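Long-range contact in haemagglutinin I (PDB 3A5P), which is a slime-mould lectin that agglutinates red cells, probably by binding carbohydrate through a minimal legume-lectin-like beta sandwich: residues A[40-54]-A[57-71]. Sequence-based numbering, arbitrary orientation. Where two conformers were deposited one is given.
Sequences ITFSEIGPKTVHQSW and TVHNGDDRAFQLGYE
Thr41 with His59 and Ser43 with Thr57 each exchange two N-H...O bonds; the axes of segments 40-43 and 57-60, 4.7 Å apart at 162°, confirm an antiparallel hairpin. At the start of strand 54-60, Trp54 pairs with Tyr70 at the end of strand 63-70.

Side-chain hydrogen bonds fasten the hairpin's ten-residue connection 44-53 against strand 63-70. Gln67, its CG anti to the backbone N (chi1 -171°), runs extended to the loop; OE1 accepts Thr49 N at 2.7 Å and Val50 N at 3.2 Å, both from one face of the amide. Its NE2 donates almost straight (175°) to the carbonyl O of Pro47, which follows a cis peptide bond, and also to Thr57 OG1, itself a donor to Ile45 O at 2.7 Å. Arg64 NH2 meets Gly46 O from above the carbonyl plane. Side chain to side chain, Glu71 takes Ser53 OG on the syn lone pair of OE1 (2.6 Å), while Ser53 N meets OE2 from above the carboxylate plane.

Apolar contacts include a CH-pi approach, Trp54 CB 3.4 Å from the Tyr70 ring centroid, over its face, and Val58 CG1 against Ile40 CG2 (3.5 Å).

Thr41, Ile45 and His59 meet Leu103 of the second subunit. Within the five-stranded antiparallel sheet, strand 30-34 flanks 40-43; Phe42 and Val58 pack on Ile88 of strand 85-89 in the other sheet.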
ATOM      1  N   ILE A  40       4.905   0.833   2.183  1.00 15.39           N
ATOM      2  CA  ILE A  40       5.254   0.913   3.590  1.00 15.88           C
ATOM      3  C   ILE A  40       4.033   1.487   4.309  1.00 15.77           C
ATOM      4  O   ILE A  40       3.586   2.575   3.963  1.00 16.52           O
ATOM      5  CB  ILE A  40       6.468   1.855   3.805  1.00 16.00           C
ATOM      6  CG1 ILE A  40       7.662   1.437   2.923  1.00 16.26           C
ATOM      7  CG2 ILE A  40       6.825   2.000   5.328  1.00 14.94           C
ATOM      8  CD1 ILE A  40       8.692   2.535   2.795  1.00 21.82           C
ATOM      9  N   THR A  41       3.494   0.755   5.287  1.00 14.82           N
ATOM     10  CA  THR A  41       2.317   1.205   6.041  1.00 15.27           C
ATOM     11  C   THR A  41       2.730   1.796   7.394  1.00 15.13           C
ATOM     12  O   THR A  41       3.558   1.225   8.107  1.00 15.58           O
ATOM     13  CB  THR A  41       1.275   0.039   6.266  1.00 15.04           C
ATOM     14  OG1 THR A  41       0.886  -0.503   5.001  1.00 14.91           O
ATOM     15  CG2 THR A  41       0.023   0.549   7.028  1.00 14.94           C
ATOM     16  N   PHE A  42       2.176   2.959   7.710  1.00 15.09           N
ATOM     17  CA  PHE A  42       2.351   3.606   9.008  1.00 15.57           C
ATOM     18  C   PHE A  42       0.995   3.554   9.691  1.00 15.90           C
ATOM     19  O   PHE A  42      -0.003   3.951   9.104  1.00 15.53           O
ATOM     20  CB  PHE A  42       2.745   5.083   8.822  1.00 15.72           C
ATOM     21  CG  PHE A  42       4.073   5.284   8.154  1.00 15.88           C
ATOM     22  CD1 PHE A  42       5.185   5.674   8.905  1.00 17.63           C
ATOM     23  CD2 PHE A  42       4.216   5.100   6.777  1.00 16.39           C
ATOM     24  CE1 PHE A  42       6.434   5.861   8.289  1.00 19.11           C
ATOM     25  CE2 PHE A  42       5.460   5.274   6.156  1.00 17.95           C
ATOM     26  CZ  PHE A  42       6.563   5.667   6.910  1.00 17.98           C
ATOM     27  N   SER A  43       0.947   3.067  10.921  1.00 16.99           N
ATOM     28  CA  SER A  43      -0.350   2.944  11.612  1.00 17.33           C
ATOM     29  C   SER A  43      -0.169   2.789  13.114  1.00 19.03           C
ATOM     30  O   SER A  43       0.953   2.612  13.601  1.00 19.60           O
ATOM     31  CB  SER A  43      -1.168   1.763  11.038  1.00 17.66           C
ATOM     32  OG  SER A  43      -0.619   0.505  11.415  1.00 18.16           O
ATOM     33  N   GLU A  44      -1.287   2.820  13.827  1.00 19.47           N
ATOM     34  CA  GLU A  44      -1.290   2.679  15.275  1.00 21.48           C
ATOM     35  C   GLU A  44      -1.522   1.235  15.749  1.00 22.54           C
ATOM     36  O   GLU A  44      -2.120   1.013  16.803  1.00 23.63           O
ATOM     37  CB  GLU A  44      -2.276   3.692  15.886  1.00 21.11           C
ATOM     38  CG  GLU A  44      -1.824   5.114  15.625  1.00 20.85           C
ATOM     39  CD  GLU A  44      -2.605   6.189  16.370  1.00 22.21           C
ATOM     40  OE1 GLU A  44      -3.669   5.887  16.969  1.00 23.54           O
ATOM     41  OE2 GLU A  44      -2.161   7.362  16.317  1.00 21.24           O
ATOM     42  N   ILE A  45      -1.013   0.255  15.004  1.00 23.12           N
ATOM     43  CA  ILE A  45      -1.104  -1.155  15.443  1.00 24.67           C
ATOM     44  C   ILE A  45      -0.209  -1.389  16.659  1.00 25.27           C
ATOM     45  O   ILE A  45       0.993  -1.140  16.610  1.00 25.42           O
ATOM     46  CB  ILE A  45      -0.773  -2.145  14.305  1.00 24.48           C
ATOM     47  CG1 ILE A  45      -1.895  -2.093  13.262  1.00 25.38           C
ATOM     48  CG2 ILE A  45      -0.608  -3.589  14.845  1.00 24.92           C
ATOM     49  CD1 ILE A  45      -1.533  -2.725  11.949  1.00 28.27           C
ATOM     50  N   GLY A  46      -0.811  -1.861  17.756  1.00 25.63           N
ATOM     51  CA  GLY A  46      -0.087  -2.019  19.008  1.00 26.54           C
ATOM     52  C   GLY A  46       0.548  -3.380  19.246  1.00 27.20           C
ATOM     53  O   GLY A  46       0.574  -4.228  18.355  1.00 26.72           O
ATOM     54  N   PRO A  47       1.082  -3.589  20.465  1.00 27.96           N
ATOM     55  CA  PRO A  47       1.086  -2.620  21.570  1.00 28.51           C
ATOM     56  C   PRO A  47       2.235  -1.612  21.452  1.00 28.06           C
ATOM     57  O   PRO A  47       3.091  -1.754  20.573  1.00 27.81           O
ATOM     58  CB  PRO A  47       1.300  -3.510  22.798  1.00 29.06           C
ATOM     59  CG  PRO A  47       2.166  -4.616  22.282  1.00 28.43           C
ATOM     60  CD  PRO A  47       1.750  -4.851  20.838  1.00 28.80           C
ATOM     61  N   LYS A  48       2.237  -0.600  22.316  1.00 28.38           N
ATOM     62  CA  LYS A  48       3.348   0.346  22.368  1.00 28.30           C
ATOM     63  C   LYS A  48       4.560  -0.342  22.992  1.00 28.79           C
ATOM     64  O   LYS A  48       4.476  -0.837  24.124  1.00 28.93           O
ATOM     65  CB  LYS A  48       2.986   1.604  23.149  1.00 28.32           C
ATOM     66  CG  LYS A  48       4.120   2.630  23.175  1.00 28.10           C
ATOM     67  CD  LYS A  48       3.648   4.054  23.450  1.00 29.94           C
ATOM     68  CE  LYS A  48       3.411   4.323  24.937  1.00 30.71           C
ATOM     69  NZ  LYS A  48       4.643   4.129  25.739  1.00 31.23           N
ATOM     70  N   THR A  49       5.661  -0.399  22.239  1.00 27.99           N
ATOM     71  CA  THR A  49       6.947  -0.884  22.754  1.00 28.28           C
ATOM     72  C   THR A  49       7.947   0.243  23.010  1.00 28.15           C
ATOM     73  O   THR A  49       8.887   0.078  23.795  1.00 27.47           O
ATOM     74  CB  THR A  49       7.625  -1.924  21.828  1.00 28.59           C
ATOM     75  OG1 THR A  49       7.807  -1.364  20.523  1.00 28.63           O
ATOM     76  CG2 THR A  49       6.809  -3.224  21.737  1.00 30.20           C
ATOM     77  N   VAL A  50       7.760   1.382  22.340  1.00 27.47           N
ATOM     78  CA  VAL A  50       8.652   2.540  22.510  1.00 27.21           C
ATOM     79  C   VAL A  50       8.439   3.240  23.859  1.00 27.36           C
ATOM     80  O   VAL A  50       7.359   3.124  24.459  1.00 27.00           O
ATOM     81  CB  VAL A  50       8.503   3.559  21.347  1.00 27.11           C
ATOM     82  CG1 VAL A  50       8.939   2.931  20.025  1.00 27.21           C
ATOM     83  CG2 VAL A  50       7.066   4.061  21.250  1.00 26.94           C
ATOM     84  N   HIS A  51       9.461   3.977  24.310  1.00 27.40           N
ATOM     85  CA  HIS A  51       9.390   4.662  25.605  0.50 27.69           C
ATOM     86  C   HIS A  51       8.611   5.981  25.579  1.00 27.49           C
ATOM     87  O   HIS A  51       8.096   6.424  26.614  1.00 27.53           O
ATOM     88  CB  HIS A  51      10.795   4.841  26.213  0.50 27.86           C
ATOM     89  CG  HIS A  51      11.424   3.556  26.665  0.50 28.69           C
ATOM     90  ND1 HIS A  51      12.783   3.416  26.851  0.50 29.76           N
ATOM     91  CD2 HIS A  51      10.880   2.351  26.963  0.50 30.38           C
ATOM     92  CE1 HIS A  51      13.050   2.181  27.236  0.50 29.23           C
ATOM     93  NE2 HIS A  51      11.912   1.514  27.311  0.50 30.00           N
ATOM     94  N   GLN A  52       8.490   6.599  24.401  1.00 27.04           N
ATOM     95  CA  GLN A  52       7.750   7.856  24.266  1.00 26.48           C
ATOM     96  C   GLN A  52       6.258   7.676  24.546  1.00 26.26           C
ATOM     97  O   GLN A  52       5.766   6.547  24.543  1.00 26.31           O
ATOM     98  CB  GLN A  52       7.968   8.485  22.884  1.00 26.61           C
ATOM     99  CG  GLN A  52       9.417   8.925  22.606  1.00 27.42           C
ATOM    100  CD  GLN A  52      10.365   7.765  22.307  1.00 27.96           C
ATOM    101  OE1 GLN A  52       9.936   6.655  21.965  1.00 26.60           O
ATOM    102  NE2 GLN A  52      11.671   8.028  22.407  1.00 27.94           N
ATOM    103  N   SER A  53       5.559   8.789  24.799  1.00 26.38           N
ATOM    104  CA  SER A  53       4.110   8.784  25.072  1.00 26.33           C
ATOM    105  C   SER A  53       3.307   8.130  23.947  1.00 26.27           C
ATOM    106  O   SER A  53       2.369   7.364  24.208  1.00 25.15           O
ATOM    107  CB  SER A  53       3.574  10.206  25.262  1.00 27.04           C
ATOM    108  OG  SER A  53       4.289  10.928  26.257  1.00 28.33           O
ATOM    109  N   TRP A  54       3.691   8.442  22.698  1.00 25.38           N
ATOM    110  CA  TRP A  54       2.923   8.045  21.509  1.00 25.25           C
ATOM    111  C   TRP A  54       3.789   7.288  20.521  1.00 23.76           C
ATOM    112  O   TRP A  54       5.007   7.416  20.539  1.00 22.49           O
ATOM    113  CB  TRP A  54       2.334   9.275  20.804  1.00 26.89           C
ATOM    114  CG  TRP A  54       1.832  10.305  21.737  1.00 29.82           C
ATOM    115  CD1 TRP A  54       2.260  11.591  21.848  1.00 31.87           C
ATOM    116  CD2 TRP A  54       0.815  10.128  22.728  1.00 31.84           C
ATOM    117  NE1 TRP A  54       1.556  12.242  22.837  1.00 32.83           N
ATOM    118  CE2 TRP A  54       0.670  11.361  23.399  1.00 32.18           C
ATOM    119  CE3 TRP A  54       0.006   9.048  23.106  1.00 31.69           C
ATOM    120  CZ2 TRP A  54      -0.254  11.547  24.426  1.00 31.66           C
ATOM    121  CZ3 TRP A  54      -0.906   9.229  24.130  1.00 32.35           C
ATOM    122  CH2 TRP A  54      -1.028  10.472  24.778  1.00 31.86           C
ATOM    123  N   THR A  57       3.625   2.558  14.276  1.00 18.22           N
ATOM    124  CA  THR A  57       4.145   1.260  13.840  1.00 17.98           C
ATOM    125  C   THR A  57       4.326   1.250  12.326  1.00 18.03           C
ATOM    126  O   THR A  57       3.507   1.796  11.592  1.00 17.74           O
ATOM    127  CB  THR A  57       3.220   0.139  14.265  1.00 18.06           C
ATOM    128  OG1 THR A  57       3.156   0.147  15.695  1.00 18.86           O
ATOM    129  CG2 THR A  57       3.747  -1.206  13.775  1.00 17.53           C
ATOM    130  N   VAL A  58       5.436   0.676  11.887  1.00 17.55           N
ATOM    131  CA  VAL A  58       5.778   0.654  10.467  1.00 17.43           C
ATOM    132  C   VAL A  58       5.791  -0.787   9.979  1.00 17.58           C
ATOM    133  O   VAL A  58       6.463  -1.657  10.579  1.00 17.79           O
ATOM    134  CB  VAL A  58       7.134   1.352  10.220  1.00 17.59           C
ATOM    135  CG1 VAL A  58       7.521   1.320   8.722  1.00 16.28           C
ATOM    136  CG2 VAL A  58       7.072   2.783  10.723  1.00 17.36           C
ATOM    137  N   HIS A  59       5.020  -1.042   8.915  1.00 16.46           N
ATOM    138  CA  HIS A  59       5.078  -2.321   8.220  1.00 16.46           C
ATOM    139  C   HIS A  59       5.742  -2.164   6.852  1.00 17.27           C
ATOM    140  O   HIS A  59       5.398  -1.262   6.064  1.00 17.43           O
ATOM    141  CB  HIS A  59       3.682  -2.933   8.080  1.00 15.88           C
ATOM    142  CG  HIS A  59       3.179  -3.545   9.343  1.00 15.01           C
ATOM    143  ND1 HIS A  59       2.603  -2.804  10.348  1.00 15.90           N
ATOM    144  CD2 HIS A  59       3.193  -4.829   9.777  1.00 15.39           C
ATOM    145  CE1 HIS A  59       2.279  -3.602  11.351  1.00 15.32           C
ATOM    146  NE2 HIS A  59       2.616  -4.837  11.024  1.00 16.20           N
ATOM    147  N   ASN A  60       6.713  -3.018   6.581  1.00 17.69           N
ATOM    148  CA  ASN A  60       7.358  -3.054   5.266  1.00 17.75           C
ATOM    149  C   ASN A  60       6.686  -4.180   4.471  1.00 18.94           C
ATOM    150  O   ASN A  60       6.982  -5.369   4.666  1.00 18.23           O
ATOM    151  CB  ASN A  60       8.870  -3.260   5.434  1.00 18.42           C
ATOM    152  CG  ASN A  60       9.650  -3.057   4.139  1.00 18.67           C
ATOM    153  OD1 ASN A  60       9.087  -2.700   3.093  1.00 22.56           O
ATOM    154  ND2 ASN A  60      10.956  -3.299   4.207  1.00 19.56           N
ATOM    155  N   GLY A  61       5.738  -3.811   3.601  1.00 18.95           N
ATOM    156  CA  GLY A  61       4.865  -4.812   2.993  1.00 19.96           C
ATOM    157  C   GLY A  61       4.097  -5.486   4.121  1.00 21.49           C
ATOM    158  O   GLY A  61       3.476  -4.792   4.959  1.00 20.60           O
ATOM    159  N   ASP A  62       4.165  -6.820   4.155  1.00 21.87           N
ATOM    160  CA  ASP A  62       3.443  -7.644   5.140  1.00 23.74           C
ATOM    161  C   ASP A  62       4.016  -7.491   6.552  1.00 23.70           C
ATOM    162  O   ASP A  62       3.304  -7.630   7.547  1.00 24.44           O
ATOM    163  CB  ASP A  62       3.566  -9.145   4.790  1.00 24.34           C
ATOM    164  CG  ASP A  62       2.619  -9.618   3.672  1.00 27.81           C
ATOM    165  OD1 ASP A  62       2.410  -8.944   2.671  1.00 29.37           O
ATOM    166  OD2 ASP A  62       2.119 -10.757   3.772  1.00 34.32           O
ATOM    167  N   ASP A  63       5.312  -7.238   6.627  1.00 23.84           N
ATOM    168  CA  ASP A  63       6.066  -7.474   7.859  1.00 24.51           C
ATOM    169  C   ASP A  63       6.287  -6.248   8.739  1.00 23.41           C
ATOM    170  O   ASP A  63       6.588  -5.153   8.262  1.00 22.60           O
ATOM    171  CB  ASP A  63       7.391  -8.124   7.523  1.00 25.89           C
ATOM    172  CG  ASP A  63       7.211  -9.414   6.746  1.00 27.60           C
ATOM    173  OD1 ASP A  63       6.306 -10.238   7.081  1.00 31.50           O
ATOM    174  OD2 ASP A  63       7.968  -9.584   5.787  1.00 31.20           O
ATOM    175  N   ARG A  64       6.145  -6.452  10.040  1.00 22.73           N
ATOM    176  CA  ARG A  64       6.421  -5.378  10.966  1.00 22.65           C
ATOM    177  C   ARG A  64       7.914  -5.060  10.923  1.00 22.69           C
ATOM    178  O   ARG A  64       8.762  -5.934  11.163  1.00 23.29           O
ATOM    179  CB  ARG A  64       5.949  -5.724  12.362  1.00 23.00           C
ATOM    180  CG  ARG A  64       5.879  -4.507  13.241  1.00 25.31           C
ATOM    181  CD  ARG A  64       5.717  -4.915  14.646  1.00 30.50           C
ATOM    182  NE  ARG A  64       4.322  -5.008  15.022  1.00 32.14           N
ATOM    183  CZ  ARG A  64       3.767  -4.295  15.988  1.00 30.10           C
ATOM    184  NH1 ARG A  64       4.493  -3.429  16.666  1.00 31.63           N
ATOM    185  NH2 ARG A  64       2.491  -4.462  16.280  1.00 29.23           N
ATOM    186  N   ALA A  65       8.225  -3.819  10.562  1.00 21.02           N
ATOM    187  CA  ALA A  65       9.607  -3.363  10.429  1.00 20.18           C
ATOM    188  C   ALA A  65      10.148  -2.871  11.782  1.00 19.69           C
ATOM    189  O   ALA A  65      11.176  -3.372  12.273  1.00 19.43           O
ATOM    190  CB  ALA A  65       9.699  -2.266   9.372  1.00 19.79           C
ATOM    191  N   PHE A  66       9.449  -1.910  12.382  1.00 19.32           N
ATOM    192  CA  PHE A  66       9.817  -1.323  13.686  1.00 20.02           C
ATOM    193  C   PHE A  66       8.737  -0.373  14.147  1.00 20.30           C
ATOM    194  O   PHE A  66       7.785  -0.103  13.404  1.00 20.49           O
ATOM    195  CB  PHE A  66      11.180  -0.581  13.644  1.00 19.75           C
ATOM    196  CG  PHE A  66      11.430   0.200  12.367  1.00 20.11           C
ATOM    197  CD1 PHE A  66      10.782   1.420  12.129  1.00 20.91           C
ATOM    198  CD2 PHE A  66      12.313  -0.292  11.396  1.00 22.48           C
ATOM    199  CE1 PHE A  66      11.012   2.140  10.934  1.00 21.52           C
ATOM    200  CE2 PHE A  66      12.546   0.417  10.202  1.00 21.90           C
ATOM    201  CZ  PHE A  66      11.898   1.638   9.982  1.00 20.50           C
ATOM    202  N   GLN A  67       8.901   0.170  15.351  1.00 20.02           N
ATOM    203  CA  GLN A  67       7.975   1.154  15.860  1.00 19.82           C
ATOM    204  C   GLN A  67       8.742   2.415  16.200  1.00 20.56           C
ATOM    205  O   GLN A  67       9.876   2.342  16.717  1.00 20.37           O
ATOM    206  CB  GLN A  67       7.271   0.613  17.101  1.00 20.05           C
ATOM    207  CG  GLN A  67       6.117   1.471  17.590  1.00 19.54           C
ATOM    208  CD  GLN A  67       5.389   0.803  18.760  1.00 20.43           C
ATOM    209  OE1 GLN A  67       5.705   1.068  19.922  1.00 21.73           O
ATOM    210  NE2 GLN A  67       4.456  -0.103  18.448  1.00 19.43           N
ATOM    211  N   LEU A  68       8.112   3.555  15.921  1.00 20.00           N
ATOM    212  CA  LEU A  68       8.647   4.883  16.185  1.00 21.14           C
ATOM    213  C   LEU A  68       7.879   5.505  17.353  1.00 20.83           C
ATOM    214  O   LEU A  68       6.693   5.225  17.537  1.00 21.51           O
ATOM    215  CB  LEU A  68       8.414   5.779  14.975  1.00 21.57           C
ATOM    216  CG  LEU A  68       8.669   5.204  13.564  1.00 25.24           C
ATOM    217  CD1 LEU A  68       7.981   6.071  12.511  1.00 27.08           C
ATOM    218  CD2 LEU A  68      10.159   5.152  13.321  1.00 25.52           C
ATOM    219  N   GLY A  69       8.550   6.364  18.106  1.00 21.15           N
ATOM    220  CA  GLY A  69       7.916   7.101  19.204  1.00 20.71           C
ATOM    221  C   GLY A  69       7.933   8.596  18.952  1.00 21.25           C
ATOM    222  O   GLY A  69       8.790   9.123  18.200  1.00 20.90           O
ATOM    223  N   TYR A  70       6.987   9.287  19.573  1.00 20.89           N
ATOM    224  CA  TYR A  70       6.937  10.740  19.483  1.00 21.71           C
ATOM    225  C   TYR A  70       6.236  11.380  20.683  1.00 22.13           C
ATOM    226  O   TYR A  70       5.469  10.736  21.414  1.00 21.49           O
ATOM    227  CB  TYR A  70       6.299  11.198  18.143  1.00 20.73           C
ATOM    228  CG  TYR A  70       4.802  10.964  18.019  1.00 20.81           C
ATOM    229  CD1 TYR A  70       3.885  11.951  18.413  1.00 20.17           C
ATOM    230  CD2 TYR A  70       4.292   9.754  17.511  1.00 19.21           C
ATOM    231  CE1 TYR A  70       2.514  11.755  18.304  1.00 20.98           C
ATOM    232  CE2 TYR A  70       2.894   9.540  17.402  1.00 19.12           C
ATOM    233  CZ  TYR A  70       2.018  10.553  17.810  1.00 19.65           C
ATOM    234  OH  TYR A  70       0.658  10.368  17.731  1.00 18.02           O
ATOM    235  N   GLU A  71       6.551  12.651  20.883  1.00 23.41           N
ATOM    236  CA  GLU A  71       5.852  13.505  21.820  1.00 24.62           C
ATOM    237  C   GLU A  71       5.216  14.621  21.004  1.00 25.18           C
ATOM    238  O   GLU A  71       5.672  14.926  19.897  1.00 25.30           O
ATOM    239  CB  GLU A  71       6.840  14.099  22.833  1.00 24.89           C
ATOM    240  CG  GLU A  71       7.634  13.079  23.624  1.00 25.91           C
ATOM    241  CD  GLU A  71       6.775  12.265  24.589  1.00 27.90           C
ATOM    242  OE1 GLU A  71       5.636  12.700  24.908  1.00 29.92           O
ATOM    243  OE2 GLU A  71       7.249  11.192  25.014  1.00 28.04           O
TER
HETATM  244  O   HOH W   1       2.469  -2.473   3.921  1.00 16.94           O
HETATM  245  O   HOH W   2       1.676  -0.094  10.215  1.00 19.40           O
HETATM  246  O   HOH W   3       0.086   7.651  17.637  1.00 22.21           O